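Local coordinates for rhamnose ABC transporter, rhamnose-binding protein (Actinomyces odontolyticus ATCC 17982, PDB 5BQ3) that probably binds a carbohydrate, likely rhamnose, outside the membrane as the solute-binding component of an ABC sugar transporter, at residues A[140-144]-A[318-322]; A[216-222]-A[242-248]; A[28-34]-A[86-92]. All coordinates share one frame. Residue numbers count along the deposited sequence, not the author numbering.

Interaction 1: A[140-144]-A[318-322]; sequences TMLDM and DPVRF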
loop_
_atom_site.group_PDB
_atom_site.type_symbol
_atom_site.label_atom_id
_atom_site.label_comp_id
_atom_site.label_asym_id
_atom_site.label_seq_id
_atom_site.Cartn_x
_atom_site.Cartn_y
_atom_site.Cartn_z
ATOM N N THR A 140 7.969 -9.911 5.420
ATOM C CA THR A 140 6.763 -10.049 6.248
ATOM C C THR A 140 6.017 -11.327 5.872
ATOM O O THR A 140 5.696 -12.114 6.761
ATOM C CB THR A 140 5.875 -8.798 6.113
ATOM O OG1 THR A 140 6.649 -7.649 6.459
ATOM C CG2 THR A 140 4.620 -8.858 6.988
HETATM N N MSE A 141 5.797 -11.554 4.561
HETATM C CA MSE A 141 5.115 -12.729 4.027
HETATM C C MSE A 141 5.879 -14.023 4.324
HETATM O O MSE A 141 5.266 -14.966 4.824
HETATM C CB MSE A 141 4.867 -12.571 2.535
HETATM C CG MSE A 141 3.820 -11.504 2.257
HETATM SE SE MSE A 141 3.049 -11.635 0.519
HETATM C CE MSE A 141 4.614 -11.038 -0.561
ATOM N N LEU A 142 7.212 -14.051 4.097
ATOM C CA LEU A 142 8.052 -15.214 4.408
ATOM C C LEU A 142 8.054 -15.519 5.907
ATOM O O LEU A 142 8.083 -16.689 6.276
ATOM C CB LEU A 142 9.492 -15.001 3.933
ATOM C CG LEU A 142 9.756 -15.126 2.443
ATOM C CD1 LEU A 142 11.065 -14.472 2.094
ATOM C CD2 LEU A 142 9.749 -16.577 1.994
ATOM N N ASP A 143 8.014 -14.472 6.764
ATOM C CA ASP A 143 7.974 -14.601 8.226
ATOM C C ASP A 143 6.680 -15.271 8.683
ATOM O O ASP A 143 6.729 -16.122 9.561
ATOM C CB ASP A 143 8.120 -13.228 8.907
ATOM C CG ASP A 143 9.542 -12.789 9.218
ATOM O OD1 ASP A 143 10.486 -13.393 8.668
ATOM O OD2 ASP A 143 9.707 -11.828 10.001
HETATM N N MSE A 144 5.530 -14.882 8.087
HETATM C CA MSE A 144 4.200 -15.434 8.382
HETATM C C MSE A 144 4.098 -16.879 7.895
HETATM O O MSE A 144 3.534 -17.713 8.601
HETATM C CB MSE A 144 3.091 -14.576 7.748
HETATM C CG MSE A 144 3.013 -13.158 8.329
HETATM SE SE MSE A 144 1.502 -12.099 7.708
HETATM C CE MSE A 144 1.866 -12.052 5.810
ATOM N N ASP A 318 6.736 -0.588 8.425
ATOM C CA ASP A 318 6.680 -2.014 8.097
ATOM C C ASP A 318 5.222 -2.445 7.878
ATOM O O ASP A 318 4.330 -1.836 8.480
ATOM C CB ASP A 318 7.336 -2.861 9.209
ATOM C CG ASP A 318 8.824 -2.628 9.437
ATOM O OD1 ASP A 318 9.542 -2.327 8.457
ATOM O OD2 ASP A 318 9.283 -2.813 10.584
ATOM N N PRO A 319 4.935 -3.471 7.030
ATOM C CA PRO A 319 3.531 -3.882 6.828
ATOM C C PRO A 319 2.823 -4.269 8.131
ATOM O O PRO A 319 3.440 -4.854 9.028
ATOM C CB PRO A 319 3.639 -5.084 5.880
ATOM C CG PRO A 319 4.946 -4.926 5.204
ATOM C CD PRO A 319 5.852 -4.294 6.213
ATOM N N VAL A 320 1.537 -3.893 8.242
ATOM C CA VAL A 320 0.697 -4.176 9.411
ATOM C C VAL A 320 0.189 -5.619 9.305
ATOM O O VAL A 320 -0.406 -5.992 8.293
ATOM C CB VAL A 320 -0.468 -3.149 9.567
ATOM C CG1 VAL A 320 -1.401 -3.529 10.712
ATOM C CG2 VAL A 320 0.063 -1.732 9.764
ATOM N N ARG A 321 0.446 -6.427 10.343
ATOM C CA ARG A 321 0.003 -7.820 10.402
ATOM C C ARG A 321 -1.367 -7.886 11.064
ATOM O O ARG A 321 -1.558 -7.328 12.148
ATOM C CB ARG A 321 1.018 -8.703 11.149
ATOM C CG ARG A 321 2.301 -8.959 10.386
ATOM C CD ARG A 321 3.127 -10.013 11.072
ATOM N NE ARG A 321 4.533 -9.898 10.704
ATOM C CZ ARG A 321 5.463 -10.798 11.003
ATOM N NH1 ARG A 321 5.141 -11.901 11.671
ATOM N NH2 ARG A 321 6.722 -10.606 10.633
ATOM N N PHE A 322 -2.324 -8.553 10.400
ATOM C CA PHE A 322 -3.693 -8.689 10.891
ATOM C C PHE A 322 -3.998 -10.128 11.279
ATOM O O PHE A 322 -3.777 -11.053 10.496
ATOM C CB PHE A 322 -4.713 -8.199 9.847
ATOM C CG PHE A 322 -4.520 -6.782 9.359
ATOM C CD1 PHE A 322 -3.708 -6.506 8.268
ATOM C CD2 PHE A 322 -5.179 -5.724 9.975
ATOM C CE1 PHE A 322 -3.540 -5.196 7.813
ATOM C CE2 PHE A 322 -5.001 -4.413 9.523
ATOM C CZ PHE A 322 -4.179 -4.157 8.450
#

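Interaction 2: A[216-222]-A[242-248]; sequences LNAIVSP and KVFLTGL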
loop_
_atom_site.group_PDB
_atom_site.type_symbol
_atom_site.label_atom_id
_atom_site.label_comp_id
_atom_site.label_asym_id
_atom_site.label_seq_id
_atom_site.Cartn_x
_atom_site.Cartn_y
_atom_site.Cartn_z
ATOM N N LEU A 216 0.377 -29.991 -0.115
ATOM C CA LEU A 216 0.631 -28.574 0.137
ATOM C C LEU A 216 0.479 -28.215 1.614
ATOM O O LEU A 216 -0.483 -28.640 2.256
ATOM C CB LEU A 216 -0.345 -27.742 -0.707
ATOM C CG LEU A 216 0.136 -26.400 -1.238
ATOM C CD1 LEU A 216 1.348 -26.561 -2.131
ATOM C CD2 LEU A 216 -0.957 -25.730 -2.037
ATOM N N ASN A 217 1.428 -27.424 2.141
ATOM C CA ASN A 217 1.430 -26.964 3.529
ATOM C C ASN A 217 0.786 -25.581 3.664
ATOM O O ASN A 217 0.091 -25.338 4.651
ATOM C CB ASN A 217 2.854 -26.936 4.095
ATOM C CG ASN A 217 3.437 -28.300 4.365
ATOM O OD1 ASN A 217 4.018 -28.945 3.489
ATOM N ND2 ASN A 217 3.318 -28.758 5.596
ATOM N N ALA A 218 1.035 -24.673 2.689
ATOM C CA ALA A 218 0.508 -23.304 2.698
ATOM C C ALA A 218 0.429 -22.669 1.306
ATOM O O ALA A 218 1.057 -23.146 0.360
ATOM C CB ALA A 218 1.364 -22.419 3.597
ATOM N N ILE A 219 -0.345 -21.568 1.204
ATOM C CA ILE A 219 -0.516 -20.760 -0.005
ATOM C C ILE A 219 -0.238 -19.291 0.350
ATOM O O ILE A 219 -0.799 -18.779 1.318
ATOM C CB ILE A 219 -1.920 -20.940 -0.682
ATOM C CG1 ILE A 219 -2.204 -22.413 -1.039
ATOM C CG2 ILE A 219 -2.059 -20.051 -1.931
ATOM C CD1 ILE A 219 -3.673 -22.788 -1.228
ATOM N N VAL A 220 0.641 -18.631 -0.426
ATOM C CA VAL A 220 0.960 -17.204 -0.295
ATOM C C VAL A 220 0.229 -16.484 -1.411
ATOM O O VAL A 220 0.438 -16.816 -2.580
ATOM C CB VAL A 220 2.477 -16.875 -0.316
ATOM C CG1 VAL A 220 2.733 -15.420 0.069
ATOM C CG2 VAL A 220 3.258 -17.804 0.588
ATOM N N SER A 221 -0.637 -15.521 -1.066
ATOM C CA SER A 221 -1.373 -14.778 -2.082
ATOM C C SER A 221 -1.090 -13.276 -1.953
ATOM O O SER A 221 -1.744 -12.588 -1.168
ATOM C CB SER A 221 -2.863 -15.088 -2.019
ATOM O OG SER A 221 -3.428 -14.974 -3.315
ATOM N N PRO A 222 -0.095 -12.744 -2.711
ATOM C CA PRO A 222 0.217 -11.308 -2.607
ATOM C C PRO A 222 -0.770 -10.435 -3.407
ATOM O O PRO A 222 -0.363 -9.536 -4.146
ATOM C CB PRO A 222 1.647 -11.232 -3.147
ATOM C CG PRO A 222 1.735 -12.352 -4.134
ATOM C CD PRO A 222 0.772 -13.416 -3.706
ATOM N N LYS A 242 -6.018 -27.275 7.595
ATOM C CA LYS A 242 -4.905 -28.150 7.213
ATOM C C LYS A 242 -3.897 -27.392 6.331
ATOM O O LYS A 242 -2.696 -27.428 6.611
ATOM C CB LYS A 242 -5.424 -29.412 6.501
ATOM C CG LYS A 242 -6.200 -30.356 7.416
ATOM C CD LYS A 242 -6.781 -31.531 6.648
ATOM C CE LYS A 242 -7.529 -32.475 7.555
ATOM N NZ LYS A 242 -8.097 -33.624 6.805
ATOM N N VAL A 243 -4.389 -26.700 5.280
ATOM C CA VAL A 243 -3.564 -25.894 4.378
ATOM C C VAL A 243 -3.688 -24.436 4.835
ATOM O O VAL A 243 -4.793 -23.883 4.849
ATOM C CB VAL A 243 -3.930 -26.092 2.875
ATOM C CG1 VAL A 243 -3.135 -25.148 1.973
ATOM C CG2 VAL A 243 -3.724 -27.538 2.438
ATOM N N PHE A 244 -2.558 -23.837 5.243
ATOM C CA PHE A 244 -2.492 -22.456 5.720
ATOM C C PHE A 244 -2.576 -21.460 4.569
ATOM O O PHE A 244 -2.093 -21.736 3.476
ATOM C CB PHE A 244 -1.197 -22.218 6.518
ATOM C CG PHE A 244 -1.120 -22.969 7.823
ATOM C CD1 PHE A 244 -1.606 -22.406 8.999
ATOM C CD2 PHE A 244 -0.543 -24.232 7.884
ATOM C CE1 PHE A 244 -1.537 -23.105 10.208
ATOM C CE2 PHE A 244 -0.475 -24.931 9.092
ATOM C CZ PHE A 244 -0.972 -24.361 10.246
ATOM N N LEU A 245 -3.190 -20.299 4.815
ATOM C CA LEU A 245 -3.299 -19.257 3.805
ATOM C C LEU A 245 -2.892 -17.918 4.394
ATOM O O LEU A 245 -3.433 -17.477 5.409
ATOM C CB LEU A 245 -4.706 -19.186 3.177
ATOM C CG LEU A 245 -4.950 -18.033 2.186
ATOM C CD1 LEU A 245 -4.163 -18.209 0.896
ATOM C CD2 LEU A 245 -6.400 -17.877 1.891
ATOM N N THR A 246 -1.937 -17.276 3.730
ATOM C CA THR A 246 -1.419 -15.970 4.108
ATOM C C THR A 246 -1.120 -15.170 2.827
ATOM O O THR A 246 -1.273 -15.683 1.713
ATOM C CB THR A 246 -0.214 -16.123 5.062
ATOM O OG1 THR A 246 0.144 -14.841 5.567
ATOM C CG2 THR A 246 0.985 -16.790 4.415
ATOM N N GLY A 247 -0.737 -13.916 3.009
ATOM C CA GLY A 247 -0.419 -13.008 1.920
ATOM C C GLY A 247 -0.845 -11.601 2.251
ATOM O O GLY A 247 -0.687 -11.157 3.391
ATOM N N LEU A 248 -1.404 -10.901 1.255
ATOM C CA LEU A 248 -1.871 -9.526 1.408
ATOM C C LEU A 248 -3.371 -9.458 1.172
ATOM O O LEU A 248 -3.825 -9.802 0.086
ATOM C CB LEU A 248 -1.111 -8.575 0.462
ATOM C CG LEU A 248 0.420 -8.635 0.508
ATOM C CD1 LEU A 248 1.007 -8.035 -0.726
ATOM C CD2 LEU A 248 0.979 -7.935 1.736
#

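Interaction 3: A[28-34]-A[86-92]; sequences QSITFIP and TNVLVIA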
loop_
_atom_site.group_PDB
_atom_site.type_symbol
_atom_site.label_atom_id
_atom_site.label_comp_id
_atom_site.label_asym_id
_atom_site.label_seq_id
_atom_site.Cartn_x
_atom_site.Cartn_y
_atom_site.Cartn_z
ATOM N N GLN A 28 -1.752 28.999 4.966
ATOM C CA GLN A 28 -1.598 28.183 3.759
ATOM C C GLN A 28 -2.726 27.152 3.599
ATOM O O GLN A 28 -3.372 26.782 4.580
ATOM C CB GLN A 28 -0.229 27.481 3.761
ATOM C CG GLN A 28 0.964 28.413 4.006
ATOM C CD GLN A 28 1.373 29.186 2.782
ATOM O OE1 GLN A 28 0.869 30.279 2.512
ATOM N NE2 GLN A 28 2.313 28.646 2.027
ATOM N N SER A 29 -2.952 26.697 2.349
ATOM C CA SER A 29 -3.989 25.726 1.989
ATOM C C SER A 29 -3.409 24.386 1.506
ATOM O O SER A 29 -2.371 24.360 0.841
ATOM C CB SER A 29 -4.901 26.299 0.908
ATOM O OG SER A 29 -4.173 26.694 -0.243
ATOM N N ILE A 30 -4.103 23.278 1.831
ATOM C CA ILE A 30 -3.726 21.913 1.447
ATOM C C ILE A 30 -4.901 21.241 0.712
ATOM O O ILE A 30 -6.056 21.405 1.112
ATOM C CB ILE A 30 -3.219 21.075 2.670
ATOM C CG1 ILE A 30 -2.555 19.744 2.218
ATOM C CG2 ILE A 30 -4.310 20.853 3.743
ATOM C CD1 ILE A 30 -1.669 19.060 3.255
ATOM N N THR A 31 -4.599 20.507 -0.372
ATOM C CA THR A 31 -5.605 19.795 -1.161
ATOM C C THR A 31 -5.130 18.367 -1.438
ATOM O O THR A 31 -3.990 18.154 -1.860
ATOM C CB THR A 31 -5.962 20.562 -2.445
ATOM O OG1 THR A 31 -6.475 21.845 -2.085
ATOM C CG2 THR A 31 -7.005 19.843 -3.284
ATOM N N PHE A 32 -6.024 17.397 -1.187
ATOM C CA PHE A 32 -5.798 15.966 -1.384
ATOM C C PHE A 32 -6.575 15.501 -2.617
ATOM O O PHE A 32 -7.792 15.685 -2.679
ATOM C CB PHE A 32 -6.216 15.167 -0.130
ATOM C CG PHE A 32 -5.550 15.598 1.156
ATOM C CD1 PHE A 32 -6.100 16.607 1.938
ATOM C CD2 PHE A 32 -4.382 14.987 1.593
ATOM C CE1 PHE A 32 -5.472 17.021 3.118
ATOM C CE2 PHE A 32 -3.762 15.393 2.773
ATOM C CZ PHE A 32 -4.308 16.409 3.527
ATOM N N ILE A 33 -5.864 14.948 -3.617
ATOM C CA ILE A 33 -6.478 14.450 -4.845
ATOM C C ILE A 33 -6.287 12.922 -4.915
ATOM O O ILE A 33 -5.194 12.453 -5.243
ATOM C CB ILE A 33 -5.984 15.175 -6.139
ATOM C CG1 ILE A 33 -6.127 16.714 -6.025
ATOM C CG2 ILE A 33 -6.732 14.644 -7.382
ATOM C CD1 ILE A 33 -5.251 17.517 -6.976
ATOM N N PRO A 34 -7.344 12.125 -4.619
ATOM C CA PRO A 34 -7.203 10.664 -4.736
ATOM C C PRO A 34 -7.319 10.216 -6.196
ATOM O O PRO A 34 -7.612 11.038 -7.070
ATOM C CB PRO A 34 -8.362 10.137 -3.884
ATOM C CG PRO A 34 -9.414 11.186 -3.993
ATOM C CD PRO A 34 -8.720 12.507 -4.224
ATOM N N THR A 86 -3.339 27.004 -4.479
ATOM C CA THR A 86 -3.138 26.005 -3.424
ATOM C C THR A 86 -1.636 25.899 -3.150
ATOM O O THR A 86 -0.839 25.881 -4.092
ATOM C CB THR A 86 -3.787 24.668 -3.816
ATOM O OG1 THR A 86 -5.164 24.892 -4.130
ATOM C CG2 THR A 86 -3.687 23.617 -2.719
ATOM N N ASN A 87 -1.255 25.867 -1.865
ATOM C CA ASN A 87 0.139 25.827 -1.437
ATOM C C ASN A 87 0.697 24.408 -1.384
ATOM O O ASN A 87 1.848 24.209 -1.772
ATOM C CB ASN A 87 0.294 26.509 -0.080
ATOM C CG ASN A 87 -0.180 27.941 -0.079
ATOM O OD1 ASN A 87 -1.284 28.251 0.374
ATOM N ND2 ASN A 87 0.619 28.835 -0.641
ATOM N N VAL A 88 -0.091 23.433 -0.881
ATOM C CA VAL A 88 0.337 22.034 -0.766
ATOM C C VAL A 88 -0.638 21.139 -1.536
ATOM O O VAL A 88 -1.846 21.203 -1.308
ATOM C CB VAL A 88 0.489 21.562 0.709
ATOM C CG1 VAL A 88 1.005 20.128 0.777
ATOM C CG2 VAL A 88 1.394 22.493 1.513
ATOM N N LEU A 89 -0.104 20.293 -2.430
ATOM C CA LEU A 89 -0.901 19.356 -3.216
ATOM C C LEU A 89 -0.455 17.919 -2.940
ATOM O O LEU A 89 0.701 17.571 -3.190
ATOM C CB LEU A 89 -0.805 19.681 -4.714
ATOM C CG LEU A 89 -2.000 19.244 -5.553
ATOM C CD1 LEU A 89 -3.069 20.320 -5.574
ATOM C CD2 LEU A 89 -1.574 18.918 -6.962
ATOM N N VAL A 90 -1.367 17.102 -2.390
ATOM C CA VAL A 90 -1.115 15.692 -2.072
ATOM C C VAL A 90 -1.922 14.855 -3.077
ATOM O O VAL A 90 -3.148 14.954 -3.093
ATOM C CB VAL A 90 -1.425 15.342 -0.590
ATOM C CG1 VAL A 90 -0.918 13.950 -0.245
ATOM C CG2 VAL A 90 -0.821 16.373 0.367
ATOM N N ILE A 91 -1.240 14.083 -3.954
ATOM C CA ILE A 91 -1.931 13.338 -5.012
ATOM C C ILE A 91 -1.484 11.864 -5.145
ATOM O O ILE A 91 -0.304 11.550 -5.047
ATOM C CB ILE A 91 -1.779 14.097 -6.375
ATOM C CG1 ILE A 91 -2.519 13.381 -7.531
ATOM C CG2 ILE A 91 -0.307 14.387 -6.732
ATOM C CD1 ILE A 91 -3.090 14.263 -8.566
ATOM N N ALA A 92 -2.461 10.976 -5.400
ATOM C CA ALA A 92 -2.255 9.561 -5.701
ATOM C C ALA A 92 -2.408 9.420 -7.212
ATOM O O ALA A 92 -3.530 9.368 -7.716
ATOM C CB ALA A 92 -3.257 8.697 -4.943
#

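Interaction 1: A[140-144]-A[318-322]
This is a helix-to-strand packing contact, tied at one side by a salt bridge, in the lobe of the periplasmic binding protein fold that holds strands 218-221 and 244-247. Segment 140-144 is part of helix 134-149. Segment 318-322 enters as a loop and becomes strand 320-322, which pairs antiparallel with strand 266-268. The helix and strand axes come within 10.7 Å, at 32°, so side chains make the contact. It is small, with 258 Å² buried.

Arg321 gives the largest share, 93 Å². Its extended side chain lies against the helix, with Arg321 NE 3.9 Å from Thr140 CG2. Met144, a selenomethionine, puts its CG over one face of the guanidinium, 4.2 Å from Arg321 NH1. Thr140 O lies over the same face. Thr140 also meets the proline ring, with OG1 3.4 Å from Pro319 CG. That hydroxyl is hydrogen-bonded to Gln136 O, one turn earlier. Asp143 OD1 is hydrogen-bonded to Tyr184 OH, its strongest partner, and forms a salt bridge with Lys183 NZ. The other oxygen approaches the guanidinium edge: Asp143 OD2 lies 3.3 Å from Arg321 NH2, a salt bridge whose hydrogen bond is weak, at 135°.

Interaction 2: A[216-222]-A[242-248]
Val243, Ile219 and Leu248 lose the most surface here, at the join of two parallel strands. Strand 218-221, helix 224-236 and strand 244-247 form a beta-alpha-beta unit in the four-stranded parallel sheet of one lobe. Strand 244-247 is outermost of these four, though Gly247 also bonds to Ala267 of strand 266-268.

Val243 loses 66 Å². It sits just before its strand, with Val243 CG2 3.4 Å from Leu216 O. Val243 CG1 lies 4.0 Å from Ile219 CD1. Ile219 loses 64 Å² and pairs with Leu245, with Ile219 CB 3.9 Å from Leu245 CD1. Both side chains face helix 224-236 and touch Thr230. Ala218, Val220, Phe244 and Thr246 point to the other face, against helix 134-149.

The backbone bonds alternate as parallel pairing requires. Ile219 N binds Phe244 O at 2.9 Å, and Ile219 O accepts from Thr246 N at 3.1 Å. At the far end Leu248, with 51 Å² lost, rests on the proline: its CD1 is 4.1 Å from Pro222 CB. Gly247 precedes it with phi/psi of 145/-139, which calls for glycine. A CB there would also clash with Ser221 O. Ser221 O accepts a hydrogen bond from Leu248 N at 3.0 Å.

Interaction 3: A[28-34]-A[86-92]
Strands 29-33 and 88-91, first and third along the chain, are adjacent in the six-stranded parallel sheet of the other lobe. The strand order 2-1-3-4-5-6 is consistent with a type I periplasmic binding protein lobe. The strand axes approach to 4.7 Å, and their directions differ by 16°.

Side chains alternate between two faces. Ile30, Phe32, Val88 and Val90 share one. Ile30 is t at both chi angles, which takes its CD1 to 3.8 Å from Val88 CG1 and 4.0 Å from Val90 CG2. Phe32 is m, and its CD2 lies 3.7 Å from Val90 CB. Helix 271-287 packs here, with Ala279 on Phe32 and Ala278 on Val90.

On the face with Thr31, Ile33, Leu89 and Ile91, Ile33 (m, t) loses most surface, 86 Å². Ile33 CD1 meets Leu89 CD1 at 3.8 Å, and Ile33 CG2 lies 3.8 Å from Ile91 CD1. The end of Leu89 (t, p) comes nearer segment 28-34. Thr31 is m; its OG1 lies 3.4 Å from Thr86 CG2.

At the start of the pair Asn87 takes an m rotamer that puts OD1 3.0 Å from Ser29 N, a good hydrogen bond. Ser29 is p, and its OG gives Asn87 OD1 a weak bond at 3.3 Å. The regular backbone pattern then runs from Val88 N to Ser29 O (3.0 Å) through Ala92 N to Ile33 O (3.1 Å). The chemistry implies mostly apolar faces of aliphatic side chains and Phe32, with Thr31's hydroxyl satisfied by Glu81; Asn87, just before strand 88-91, adds a side-chain bond to Ser29 N.

Interactions 1 and 2 belong to one lobe and touch; their centres are 13 Å apart. Two selenomethionines of helix 134-149 make the join. Met144 CE lies 3.3 Å from Thr246 OG1, and Met141 SE lies 3.8 Å from Val220 CG1. Met144 takes part in both contacts: its CE packs on strand 244-247 and its CG lies over the Arg321 guanidinium. Interaction 3 lies in the other lobe, across the chain's centre. Its centre is 31 Å from that of interaction 1 and 39 Å from that of interaction 2; nearest atoms are about 18 Å away in both cases. In this family sugar binds in the cleft between lobes; none of the three contacts is assigned to it here.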